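Local coordinates for Acarbose/maltose binding protein GacH (Streptomyces glaucescens, PDB 3K01) that acts as the extracellular solute receptor of an ABC transporter, binding acarbose and an acarbose homologue, and probably maltose as well, at residues 42-47 with 332-337; 193-198 with 222-227; 79-84 with 301-306; 171-176 with 253-258. All blocks are in the same frame, centred on the assembly; numbering follows the deposited sequence.

GacH has the bilobal architecture of bacterial solute-binding proteins, and the four contacts sample both ends of it. Contacts 1 and 3, with centres about 24 Å apart, lie around strands 28-34, 58-64 and 87-91. Contacts 2 and 4, centres about 19 Å apart and about 5 Å at their nearest atoms, lie toward the other end, by helices 193-198, 216-230 and 163-177. Contacts 3 and 4 both reach the large mixed sheet, yet their centres are about 51 Å apart. Along the chain contact 1 spans all the others, then contact 3, then contact 4, with contact 2 innermost. The chain leaves the first lobe, builds much of the second and returns before its last helices cross back to contact 2.

Contact 1: 42-47 with 332-337; sequences ATYQAL and LSLLPT
Tyr44 lays the CD2-CE2 side of its ring against two leucine methyls, and this is the buried half of the contact. Its CE2 lies 3.9 Å from Leu332 CD1 and the same distance from Leu334 CD1, both methyls meeting the ring obliquely. At the far end OH comes 3.6 Å from Leu334 CD1. Chi1 is -95°, off a staggered value, and the end of the ring comes nearer the leucines than the direction of CB suggests. Tyrosine is long enough to bridge from helix to loop, and it also meets Thr328 of helix 322-332 and Val139 of strand 132-148.

Toward solvent the distances are similar but burial is less. Thr43 and Leu332, both partly exposed, meet tip to tip: OG1 of Thr43 is 3.7 Å from Leu332 CD2, and Thr43 CG2 is 4.0 Å from Leu332 CD1. Threonine meets the leucine with both methyl and hydroxyl. No hydrogen bond joins the two segments.

Ser333, with positive phi, ends helix 322-332, turning the chain so that Leu334 can follow Leu332 onto the ring. This is apolar packing of a helix on a helix C-terminus and the loop that follows, in the alpha/beta fold of solute-binding proteins.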
loop_
_atom_site.group_PDB
_atom_site.type_symbol
_atom_site.label_atom_id
_atom_site.label_comp_id
_atom_site.label_asym_id
_atom_site.label_seq_id
_atom_site.Cartn_x
_atom_site.Cartn_y
_atom_site.Cartn_z
ATOM N N ALA A 42 -8.499 -9.852 -17.087
ATOM C CA ALA A 42 -9.255 -11.023 -17.573
ATOM C C ALA A 42 -9.692 -11.905 -16.404
ATOM O O ALA A 42 -10.826 -12.371 -16.349
ATOM C CB ALA A 42 -8.444 -11.844 -18.596
ATOM N N THR A 43 -8.785 -12.116 -15.457
ATOM C CA THR A 43 -9.097 -12.924 -14.284
ATOM C C THR A 43 -10.162 -12.247 -13.433
ATOM O O THR A 43 -11.120 -12.909 -12.983
ATOM C CB THR A 43 -7.838 -13.175 -13.438
ATOM O OG1 THR A 43 -6.912 -13.952 -14.206
ATOM C CG2 THR A 43 -8.152 -13.909 -12.141
ATOM N N TYR A 44 -10.001 -10.947 -13.198
ATOM C CA TYR A 44 -10.986 -10.268 -12.361
ATOM C C TYR A 44 -12.369 -10.213 -13.020
ATOM O O TYR A 44 -13.382 -10.317 -12.306
ATOM C CB TYR A 44 -10.507 -8.880 -11.939
ATOM C CG TYR A 44 -9.824 -8.839 -10.576
ATOM C CD1 TYR A 44 -10.472 -9.302 -9.434
ATOM C CD2 TYR A 44 -8.535 -8.331 -10.427
ATOM C CE1 TYR A 44 -9.861 -9.242 -8.168
ATOM C CE2 TYR A 44 -7.935 -8.254 -9.176
ATOM C CZ TYR A 44 -8.601 -8.712 -8.058
ATOM O OH TYR A 44 -8.018 -8.612 -6.808
ATOM N N GLN A 45 -12.434 -10.048 -14.349
ATOM C CA GLN A 45 -13.711 -10.092 -15.041
ATOM C C GLN A 45 -14.364 -11.457 -14.868
ATOM O O GLN A 45 -15.568 -11.545 -14.613
ATOM C CB GLN A 45 -13.556 -9.749 -16.523
ATOM C CG GLN A 45 -14.901 -9.820 -17.246
ATOM C CD GLN A 45 -14.926 -9.228 -18.636
ATOM O OE1 GLN A 45 -15.992 -9.193 -19.265
ATOM N NE2 GLN A 45 -13.790 -8.755 -19.120
ATOM N N ALA A 46 -13.585 -12.528 -15.004
ATOM C CA ALA A 46 -14.141 -13.868 -14.828
ATOM C C ALA A 46 -14.623 -14.077 -13.401
ATOM O O ALA A 46 -15.688 -14.670 -13.176
ATOM C CB ALA A 46 -13.133 -14.928 -15.232
ATOM N N LEU A 47 -13.846 -13.602 -12.414
ATOM C CA LEU A 47 -14.276 -13.725 -11.018
ATOM C C LEU A 47 -15.571 -12.941 -10.788
ATOM O O LEU A 47 -16.514 -13.467 -10.196
ATOM C CB LEU A 47 -13.174 -13.221 -10.070
ATOM C CG LEU A 47 -11.936 -14.104 -9.977
ATOM C CD1 LEU A 47 -10.819 -13.416 -9.204
ATOM C CD2 LEU A 47 -12.307 -15.413 -9.308
ATOM N N LEU A 332 -3.108 -14.529 -9.763
ATOM C CA LEU A 332 -2.505 -13.212 -9.939
ATOM C C LEU A 332 -1.425 -12.875 -8.925
ATOM O O LEU A 332 -0.787 -11.848 -9.059
ATOM C CB LEU A 332 -3.590 -12.127 -9.856
ATOM C CG LEU A 332 -4.738 -12.256 -10.863
ATOM C CD1 LEU A 332 -5.739 -11.134 -10.624
ATOM C CD2 LEU A 332 -4.180 -12.218 -12.311
ATOM N N SER A 333 -1.292 -13.677 -7.872
ATOM C CA SER A 333 -0.294 -13.467 -6.815
ATOM C C SER A 333 -0.496 -12.154 -6.056
ATOM O O SER A 333 0.453 -11.614 -5.479
ATOM C CB SER A 333 1.123 -13.537 -7.391
ATOM O OG SER A 333 1.356 -14.844 -7.886
ATOM N N LEU A 334 -1.730 -11.646 -6.029
ATOM C CA LEU A 334 -2.066 -10.528 -5.146
ATOM C C LEU A 334 -2.268 -11.034 -3.748
ATOM O O LEU A 334 -2.734 -12.161 -3.541
ATOM C CB LEU A 334 -3.305 -9.797 -5.651
ATOM C CG LEU A 334 -3.141 -9.135 -7.012
ATOM C CD1 LEU A 334 -4.475 -8.592 -7.513
ATOM C CD2 LEU A 334 -2.051 -8.041 -6.962
ATOM N N LEU A 335 -1.957 -10.207 -2.764
ATOM C CA LEU A 335 -1.917 -10.676 -1.384
ATOM C C LEU A 335 -3.294 -10.542 -0.721
ATOM O O LEU A 335 -3.877 -9.469 -0.739
ATOM C CB LEU A 335 -0.870 -9.891 -0.568
ATOM C CG LEU A 335 0.531 -9.915 -1.186
ATOM C CD1 LEU A 335 1.429 -8.908 -0.500
ATOM C CD2 LEU A 335 1.146 -11.331 -1.112
ATOM N N PRO A 336 -3.793 -11.644 -0.122
ATOM C CA PRO A 336 -5.129 -11.565 0.475
ATOM C C PRO A 336 -5.196 -10.761 1.752
ATOM O O PRO A 336 -4.190 -10.540 2.436
ATOM C CB PRO A 336 -5.482 -13.024 0.770
ATOM C CG PRO A 336 -4.211 -13.810 0.630
ATOM C CD PRO A 336 -3.162 -12.982 0.000
ATOM N N THR A 337 -6.408 -10.359 2.115
ATOM C CA THR A 337 -6.591 -9.724 3.405
ATOM C C THR A 337 -7.110 -10.683 4.450
ATOM O O THR A 337 -7.033 -10.392 5.642
ATOM C CB THR A 337 -7.550 -8.560 3.324
ATOM O OG1 THR A 337 -8.859 -9.040 2.945
ATOM C CG2 THR A 337 -7.063 -7.556 2.309
#

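Contact 2: 193-198 with 222-227; sequences LPYLYG and YRVIKD
Tyr195 projects from the short helix 193-198 onto two neighbouring residues of helix 216-230, Val224 and Ile225, in a buried helix-helix contact of the alpha/beta solute-binding fold. The nearest backbone approach, Tyr195 CA to Val224 CA, is 7.2 Å, and the tyrosine ring bridges it.

The first kind of interaction is CH-pi. CG2 of Ile225 sits over one face of the phenol ring, 3.9 Å from the centroid and 30° off the normal, so it is shifted toward the CG-CD2 side. Ile225 has its CG1 branch between the backbone N and the carbonyl carbon (chi1 67°), which turns the shorter CG2 branch to the tyrosine. A beta-branched residue suits the spot, since its methyl projects from close to the helix backbone.

The second kind is apolar packing, in which Val224 meets the ring obliquely on its CD1 side. Also beta-branched, valine offers CG1 from beside the helix backbone. No hydrogen bond crosses between the segments. Polar ties lie around them instead: Asp227 forms a salt bridge with Lys167, and Tyr222 OH bonds to Thr400.

The two aliphatic residues divide the ring, with Val224 CG1 3.8 Å from Tyr195 CD1 and Ile225 CG2 3.5 Å from Tyr195 CD2.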
loop_
_atom_site.group_PDB
_atom_site.type_symbol
_atom_site.label_atom_id
_atom_site.label_comp_id
_atom_site.label_asym_id
_atom_site.label_seq_id
_atom_site.Cartn_x
_atom_site.Cartn_y
_atom_site.Cartn_z
ATOM N N LEU A 193 7.840 6.992 4.690
ATOM C CA LEU A 193 7.051 6.506 5.798
ATOM C C LEU A 193 7.716 5.400 6.627
ATOM O O LEU A 193 7.623 5.430 7.854
ATOM C CB LEU A 193 5.623 6.138 5.340
ATOM C CG LEU A 193 4.826 7.325 4.781
ATOM C CD1 LEU A 193 3.476 6.841 4.261
ATOM C CD2 LEU A 193 4.587 8.388 5.853
ATOM N N PRO A 194 8.431 4.449 6.002
ATOM C CA PRO A 194 9.138 3.476 6.861
ATOM C C PRO A 194 10.080 4.109 7.879
ATOM O O PRO A 194 10.194 3.620 9.000
ATOM C CB PRO A 194 9.931 2.644 5.835
ATOM C CG PRO A 194 9.066 2.680 4.610
ATOM C CD PRO A 194 8.586 4.121 4.564
ATOM N N TYR A 195 10.757 5.186 7.475
ATOM C CA TYR A 195 11.649 5.883 8.408
ATOM C C TYR A 195 10.897 6.589 9.526
ATOM O O TYR A 195 11.336 6.583 10.681
ATOM C CB TYR A 195 12.581 6.857 7.656
ATOM C CG TYR A 195 13.413 6.103 6.639
ATOM C CD1 TYR A 195 14.414 5.216 7.022
ATOM C CD2 TYR A 195 13.152 6.238 5.299
ATOM C CE1 TYR A 195 15.136 4.496 6.066
ATOM C CE2 TYR A 195 13.858 5.538 4.342
ATOM C CZ TYR A 195 14.857 4.676 4.752
ATOM O OH TYR A 195 15.525 3.939 3.782
ATOM N N LEU A 196 9.752 7.189 9.183
ATOM C CA LEU A 196 8.910 7.817 10.188
ATOM C C LEU A 196 8.416 6.772 11.199
ATOM O O LEU A 196 8.549 6.948 12.417
ATOM C CB LEU A 196 7.744 8.528 9.523
ATOM C CG LEU A 196 6.796 9.241 10.510
ATOM C CD1 LEU A 196 7.510 10.362 11.284
ATOM C CD2 LEU A 196 5.628 9.768 9.751
ATOM N N TYR A 197 7.887 5.651 10.694
ATOM C CA TYR A 197 7.376 4.601 11.577
ATOM C C TYR A 197 8.531 4.000 12.388
ATOM O O TYR A 197 8.357 3.633 13.555
ATOM C CB TYR A 197 6.664 3.529 10.742
ATOM C CG TYR A 197 5.503 4.034 9.912
ATOM C CD1 TYR A 197 4.699 5.102 10.334
ATOM C CD2 TYR A 197 5.228 3.465 8.677
ATOM C CE1 TYR A 197 3.630 5.534 9.561
ATOM C CE2 TYR A 197 4.180 3.875 7.923
ATOM C CZ TYR A 197 3.390 4.937 8.337
ATOM O OH TYR A 197 2.318 5.342 7.559
ATOM N N GLY A 198 9.709 3.916 11.771
ATOM C CA GLY A 198 10.866 3.368 12.476
ATOM C C GLY A 198 11.278 4.221 13.679
ATOM O O GLY A 198 11.923 3.727 14.608
ATOM N N TYR A 222 13.495 12.621 9.400
ATOM C CA TYR A 222 14.230 13.388 8.410
ATOM C C TYR A 222 15.746 13.305 8.632
ATOM O O TYR A 222 16.521 13.274 7.660
ATOM C CB TYR A 222 13.745 14.837 8.377
ATOM C CG TYR A 222 12.402 15.053 7.710
ATOM C CD1 TYR A 222 12.242 14.859 6.341
ATOM C CD2 TYR A 222 11.291 15.482 8.453
ATOM C CE1 TYR A 222 11.020 15.107 5.721
ATOM C CE2 TYR A 222 10.069 15.726 7.833
ATOM C CZ TYR A 222 9.941 15.516 6.475
ATOM O OH TYR A 222 8.760 15.762 5.806
ATOM N N ARG A 223 16.179 13.284 9.895
ATOM C CA ARG A 223 17.608 13.140 10.183
ATOM C C ARG A 223 18.144 11.796 9.711
ATOM O O ARG A 223 19.247 11.724 9.188
ATOM C CB ARG A 223 17.864 13.323 11.674
ATOM C CG ARG A 223 19.338 13.457 12.034
ATOM C CD ARG A 223 19.538 13.790 13.496
ATOM N NE ARG A 223 18.997 15.107 13.808
ATOM C CZ ARG A 223 18.021 15.347 14.682
ATOM N NH1 ARG A 223 17.449 14.354 15.368
ATOM N NH2 ARG A 223 17.635 16.596 14.881
ATOM N N VAL A 224 17.380 10.727 9.909
ATOM C CA VAL A 224 17.834 9.382 9.507
ATOM C C VAL A 224 18.101 9.308 8.018
ATOM O O VAL A 224 19.132 8.757 7.591
ATOM C CB VAL A 224 16.769 8.319 9.907
ATOM C CG1 VAL A 224 16.974 6.973 9.158
ATOM C CG2 VAL A 224 16.767 8.098 11.402
ATOM N N ILE A 225 17.217 9.859 7.199
ATOM C CA ILE A 225 17.420 9.711 5.766
ATOM C C ILE A 225 18.662 10.477 5.313
ATOM O O ILE A 225 19.427 9.998 4.475
ATOM C CB ILE A 225 16.161 10.080 4.923
ATOM C CG1 ILE A 225 15.810 11.587 4.990
ATOM C CG2 ILE A 225 14.981 9.180 5.300
ATOM C CD1 ILE A 225 14.680 11.967 4.043
ATOM N N LYS A 226 18.875 11.663 5.881
ATOM C CA LYS A 226 20.073 12.420 5.509
ATOM C C LYS A 226 21.349 11.741 6.007
ATOM O O LYS A 226 22.359 11.728 5.295
ATOM C CB LYS A 226 19.966 13.833 6.083
ATOM C CG LYS A 226 21.063 14.820 5.601
ATOM C CD LYS A 226 21.186 14.865 4.097
ATOM C CE LYS A 226 22.002 16.069 3.633
ATOM N NZ LYS A 226 22.376 15.983 2.178
ATOM N N ASP A 227 21.302 11.166 7.191
ATOM C CA ASP A 227 22.445 10.441 7.719
ATOM C C ASP A 227 22.767 9.224 6.849
ATOM O O ASP A 227 23.950 8.913 6.641
ATOM C CB ASP A 227 22.224 9.990 9.175
ATOM C CG ASP A 227 23.339 9.077 9.681
ATOM O OD1 ASP A 227 24.453 9.574 9.903
ATOM O OD2 ASP A 227 23.070 7.893 9.846
#

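Contact 3: 79-84 with 301-306; sequences GGNSGA and SVYAGS
Tyr303 and Ala84 meet face to methyl where the end of strand 293-302 passes the loop after helix 67-79. From its CB, Tyr303 sends CG out anti to the backbone N (chi1 167°), directing the ring at the loop. CG stays 4.1 Å from Ala84 CB. Farther along the ring the methyl is nearer, with Ala84 CB 3.7 Å from Tyr303 CD2, 3.5 Å from CE2 and 3.7 Å from CZ. This is a CH-pi contact, the methyl lying 16° off the ring normal. Alanine fits because its small methyl probably lets the loop lie close to the ring. Against the opposite face lies Gly305 N, over the ring centre, as the type I turn from Tyr303 to Ser306 folds back. Glycine lacks a side chain that could collide with the phenol.

At the tip, OH is 3.8 Å from Asn81 OD1, too far to bond. A water in the plane of the ring closes the gap, 2.6 Å from Tyr303 OH, and it donates a hydrogen bond of 2.7 Å to Asn81 OD1. Asn81 has positive phi, as the C-prime residue of the Schellman motif ending helix 67-79, a position that asparagine tolerates well.

The chemistry is divided: an apolar methyl rests on the ring face, while the phenol oxygen, at a protein surface, is linked to the exposed asparagine by a water rather than directly.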
loop_
_atom_site.group_PDB
_atom_site.type_symbol
_atom_site.label_atom_id
_atom_site.label_comp_id
_atom_site.label_asym_id
_atom_site.label_seq_id
_atom_site.Cartn_x
_atom_site.Cartn_y
_atom_site.Cartn_z
ATOM N N GLY A 79 -20.959 12.705 -8.882
ATOM C CA GLY A 79 -21.307 14.123 -8.780
ATOM C C GLY A 79 -22.321 14.592 -9.818
ATOM O O GLY A 79 -22.993 15.613 -9.616
ATOM N N GLY A 80 -22.422 13.863 -10.929
ATOM C CA GLY A 80 -23.439 14.168 -11.935
ATOM C C GLY A 80 -24.696 13.335 -11.812
ATOM O O GLY A 80 -25.592 13.426 -12.661
ATOM N N ASN A 81 -24.778 12.541 -10.745
ATOM C CA ASN A 81 -25.927 11.675 -10.499
ATOM C C ASN A 81 -26.278 10.794 -11.694
ATOM O O ASN A 81 -27.452 10.543 -11.955
ATOM C CB ASN A 81 -27.141 12.496 -10.063
ATOM C CG ASN A 81 -28.166 11.681 -9.334
ATOM O OD1 ASN A 81 -27.841 10.669 -8.697
ATOM N ND2 ASN A 81 -29.424 12.114 -9.399
ATOM N N SER A 82 -25.267 10.307 -12.408
ATOM C CA SER A 82 -25.509 9.538 -13.640
ATOM C C SER A 82 -24.302 8.703 -14.041
ATOM O O SER A 82 -23.174 9.200 -14.083
ATOM C CB SER A 82 -25.854 10.489 -14.787
ATOM O OG SER A 82 -26.242 9.754 -15.929
ATOM N N GLY A 83 -24.548 7.428 -14.328
ATOM C CA GLY A 83 -23.493 6.579 -14.879
ATOM C C GLY A 83 -22.511 6.052 -13.844
ATOM O O GLY A 83 -21.494 5.445 -14.221
ATOM N N ALA A 84 -22.786 6.255 -12.554
ATOM C CA ALA A 84 -21.903 5.729 -11.514
ATOM C C ALA A 84 -22.089 4.219 -11.401
ATOM O O ALA A 84 -23.191 3.692 -11.584
ATOM C CB ALA A 84 -22.175 6.397 -10.169
ATOM N N SER A 301 -16.246 -1.049 -2.509
ATOM C CA SER A 301 -17.263 -0.187 -1.921
ATOM C C SER A 301 -18.499 -0.147 -2.793
ATOM O O SER A 301 -18.448 -0.449 -3.989
ATOM C CB SER A 301 -16.702 1.220 -1.767
ATOM O OG SER A 301 -15.599 1.199 -0.884
ATOM N N VAL A 302 -19.609 0.237 -2.189
ATOM C CA VAL A 302 -20.895 0.331 -2.861
ATOM C C VAL A 302 -21.220 1.815 -3.009
ATOM O O VAL A 302 -21.093 2.575 -2.050
ATOM C CB VAL A 302 -21.977 -0.384 -2.044
ATOM C CG1 VAL A 302 -23.340 -0.193 -2.702
ATOM C CG2 VAL A 302 -21.659 -1.891 -1.870
ATOM N N TYR A 303 -21.607 2.218 -4.215
ATOM C CA TYR A 303 -22.008 3.591 -4.460
ATOM C C TYR A 303 -23.266 3.950 -3.683
ATOM O O TYR A 303 -24.259 3.211 -3.695
ATOM C CB TYR A 303 -22.197 3.760 -5.953
ATOM C CG TYR A 303 -22.906 5.025 -6.385
ATOM C CD1 TYR A 303 -22.495 6.289 -5.936
ATOM C CD2 TYR A 303 -23.987 4.952 -7.252
ATOM C CE1 TYR A 303 -23.157 7.447 -6.351
ATOM C CE2 TYR A 303 -24.651 6.121 -7.683
ATOM C CZ TYR A 303 -24.223 7.344 -7.221
ATOM O OH TYR A 303 -24.889 8.503 -7.613
ATOM N N ALA A 304 -23.239 5.100 -3.019
ATOM C CA ALA A 304 -24.355 5.526 -2.156
ATOM C C ALA A 304 -25.670 5.584 -2.904
ATOM O O ALA A 304 -26.715 5.300 -2.324
ATOM C CB ALA A 304 -24.052 6.884 -1.517
ATOM N N GLY A 305 -25.630 5.974 -4.176
ATOM C CA GLY A 305 -26.859 6.145 -4.978
ATOM C C GLY A 305 -27.231 4.916 -5.790
ATOM O O GLY A 305 -28.094 4.993 -6.673
ATOM N N SER A 306 -26.620 3.766 -5.502
ATOM C CA SER A 306 -26.940 2.543 -6.241
ATOM C C SER A 306 -28.435 2.234 -6.180
ATOM O O SER A 306 -29.046 2.318 -5.115
ATOM C CB SER A 306 -26.167 1.336 -5.695
ATOM O OG SER A 306 -26.621 0.128 -6.322
HETATM O O HOH W 1 -26.738 8.341 -9.405
#

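Contact 4: 171-176 with 253-258; sequences AEITEK and KVAMMV
Ile173 carries the whole contact from its side, meeting Ala255 and Met256 where helix 163-177 packs beside strand 254-259. Walking along the helix, Ala171 comes first, on the exposed side, with its carbonyl O accepting a 3.0 Å bond from Glu175 N. Glu172 is likewise turned from the strand, its carbonyl taking the N-H of Lys176.

Ile173 then points inward. With CG1 anti to the carbonyl carbon (chi1 -72°) and CG2 anti to the backbone N, both of its branch ends rest against the Ala255 methyl from the same side: Ile173 CD1 is 3.9 Å from Ala255 CB, and Ile173 CG2 is 4.0 Å from the same atom. The end of the longer branch also touches Met256, CD1 of Ile173 lying 4.0 Å from Met256 CE. The methionine chain runs extended to its sulfur and bends at chi3 (-81°), bringing its methyl back to the isoleucine.

Thr174, beyond it, bonds through OG1 to Ala170 O and Ala179 O, while Glu175 and Lys176 complete the exposed face. Leu152 of helix 149-155 touches both Ile173 and Ala255, widening the apolar cluster.

The chain turns a corner at Ala255, where a small residue probably lets the helix come near, and flexible methionine fills in alongside. With methyls alone meeting and no hydrogen bond across, the contact depends on shape and on burial of apolar surface.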
loop_
_atom_site.group_PDB
_atom_site.type_symbol
_atom_site.label_atom_id
_atom_site.label_comp_id
_atom_site.label_asym_id
_atom_site.label_seq_id
_atom_site.Cartn_x
_atom_site.Cartn_y
_atom_site.Cartn_z
ATOM N N ALA A 171 28.480 -0.713 5.200
ATOM C CA ALA A 171 29.921 -0.513 5.187
ATOM C C ALA A 171 30.658 -1.802 4.857
ATOM O O ALA A 171 31.671 -1.768 4.140
ATOM C CB ALA A 171 30.389 0.075 6.506
ATOM N N GLU A 172 30.179 -2.941 5.352
ATOM C CA GLU A 172 30.801 -4.232 5.031
ATOM C C GLU A 172 30.617 -4.561 3.550
ATOM O O GLU A 172 31.536 -5.074 2.905
ATOM C CB GLU A 172 30.184 -5.345 5.887
ATOM C CG GLU A 172 30.330 -5.148 7.408
ATOM C CD GLU A 172 30.288 -6.465 8.166
ATOM O OE1 GLU A 172 31.119 -7.352 7.874
ATOM O OE2 GLU A 172 29.428 -6.606 9.056
ATOM N N ILE A 173 29.419 -4.319 3.025
ATOM C CA ILE A 173 29.137 -4.567 1.625
ATOM C C ILE A 173 30.054 -3.710 0.754
ATOM O O ILE A 173 30.669 -4.204 -0.211
ATOM C CB ILE A 173 27.643 -4.315 1.348
ATOM C CG1 ILE A 173 26.811 -5.442 1.967
ATOM C CG2 ILE A 173 27.405 -4.236 -0.159
ATOM C CD1 ILE A 173 25.342 -5.038 2.177
ATOM N N THR A 174 30.184 -2.431 1.058
ATOM C CA THR A 174 31.057 -1.575 0.264
ATOM C C THR A 174 32.517 -2.059 0.330
ATOM O O THR A 174 33.206 -2.129 -0.691
ATOM C CB THR A 174 30.907 -0.108 0.649
ATOM O OG1 THR A 174 29.533 0.253 0.475
ATOM C CG2 THR A 174 31.769 0.776 -0.251
ATOM N N GLU A 175 33.002 -2.401 1.520
ATOM C CA GLU A 175 34.401 -2.815 1.640
ATOM C C GLU A 175 34.660 -4.058 0.804
ATOM O O GLU A 175 35.728 -4.190 0.180
ATOM C CB GLU A 175 34.755 -3.052 3.106
ATOM C CG GLU A 175 36.230 -3.356 3.360
ATOM C CD GLU A 175 36.542 -4.830 3.457
ATOM O OE1 GLU A 175 35.680 -5.680 3.207
ATOM O OE2 GLU A 175 37.710 -5.160 3.803
ATOM N N LYS A 176 33.753 -5.010 0.858
ATOM C CA LYS A 176 33.978 -6.321 0.237
ATOM C C LYS A 176 33.707 -6.365 -1.249
ATOM O O LYS A 176 34.340 -7.143 -1.977
ATOM C CB LYS A 176 33.087 -7.372 0.920
ATOM C CG LYS A 176 33.386 -8.830 0.564
ATOM C CD LYS A 176 34.440 -9.414 1.501
ATOM C CE LYS A 176 34.813 -10.808 1.073
ATOM N NZ LYS A 176 35.869 -11.234 2.016
ATOM N N LYS A 253 24.725 -1.982 -8.261
ATOM C CA LYS A 253 25.300 -0.751 -7.738
ATOM C C LYS A 253 24.967 -0.601 -6.241
ATOM O O LYS A 253 25.758 -0.079 -5.451
ATOM C CB LYS A 253 24.775 0.437 -8.529
ATOM C CG LYS A 253 25.404 1.746 -8.130
ATOM C CD LYS A 253 24.916 2.856 -9.039
ATOM C CE LYS A 253 25.645 4.144 -8.706
ATOM N NZ LYS A 253 25.254 5.257 -9.603
ATOM N N VAL A 254 23.766 -1.045 -5.868
ATOM C CA VAL A 254 23.424 -1.195 -4.448
ATOM C C VAL A 254 23.060 -2.651 -4.162
ATOM O O VAL A 254 22.663 -3.386 -5.085
ATOM C CB VAL A 254 22.234 -0.293 -4.004
ATOM C CG1 VAL A 254 22.582 1.162 -4.234
ATOM C CG2 VAL A 254 20.955 -0.654 -4.734
ATOM N N ALA A 255 23.132 -3.023 -2.887
ATOM C CA ALA A 255 22.748 -4.360 -2.469
ATOM C C ALA A 255 21.314 -4.473 -1.975
ATOM O O ALA A 255 20.792 -5.596 -1.829
ATOM C CB ALA A 255 23.689 -4.842 -1.380
ATOM N N MET A 256 20.689 -3.331 -1.674
ATOM C CA MET A 256 19.364 -3.287 -1.028
ATOM C C MET A 256 18.571 -2.130 -1.554
ATOM O O MET A 256 19.137 -1.104 -1.912
ATOM C CB MET A 256 19.525 -3.126 0.487
ATOM C CG MET A 256 20.234 -4.309 1.139
ATOM S SD MET A 256 20.436 -4.173 2.929
ATOM C CE MET A 256 21.902 -3.108 2.982
ATOM N N MET A 257 17.246 -2.263 -1.528
ATOM C CA MET A 257 16.347 -1.124 -1.811
ATOM C C MET A 257 15.076 -1.440 -1.046
ATOM O O MET A 257 14.866 -2.556 -0.606
ATOM C CB MET A 257 16.033 -0.959 -3.295
ATOM C CG MET A 257 15.229 -2.110 -3.871
ATOM S SD MET A 257 14.685 -1.751 -5.567
ATOM C CE MET A 257 13.964 -3.296 -6.094
ATOM N N VAL A 258 14.213 -0.443 -0.880
ATOM C CA VAL A 258 12.875 -0.685 -0.337
ATOM C C VAL A 258 11.881 -0.588 -1.486
ATOM O O VAL A 258 11.974 0.306 -2.325
ATOM C CB VAL A 258 12.569 0.336 0.749
ATOM C CG1 VAL A 258 11.097 0.277 1.191
ATOM C CG2 VAL A 258 13.497 0.121 1.914
#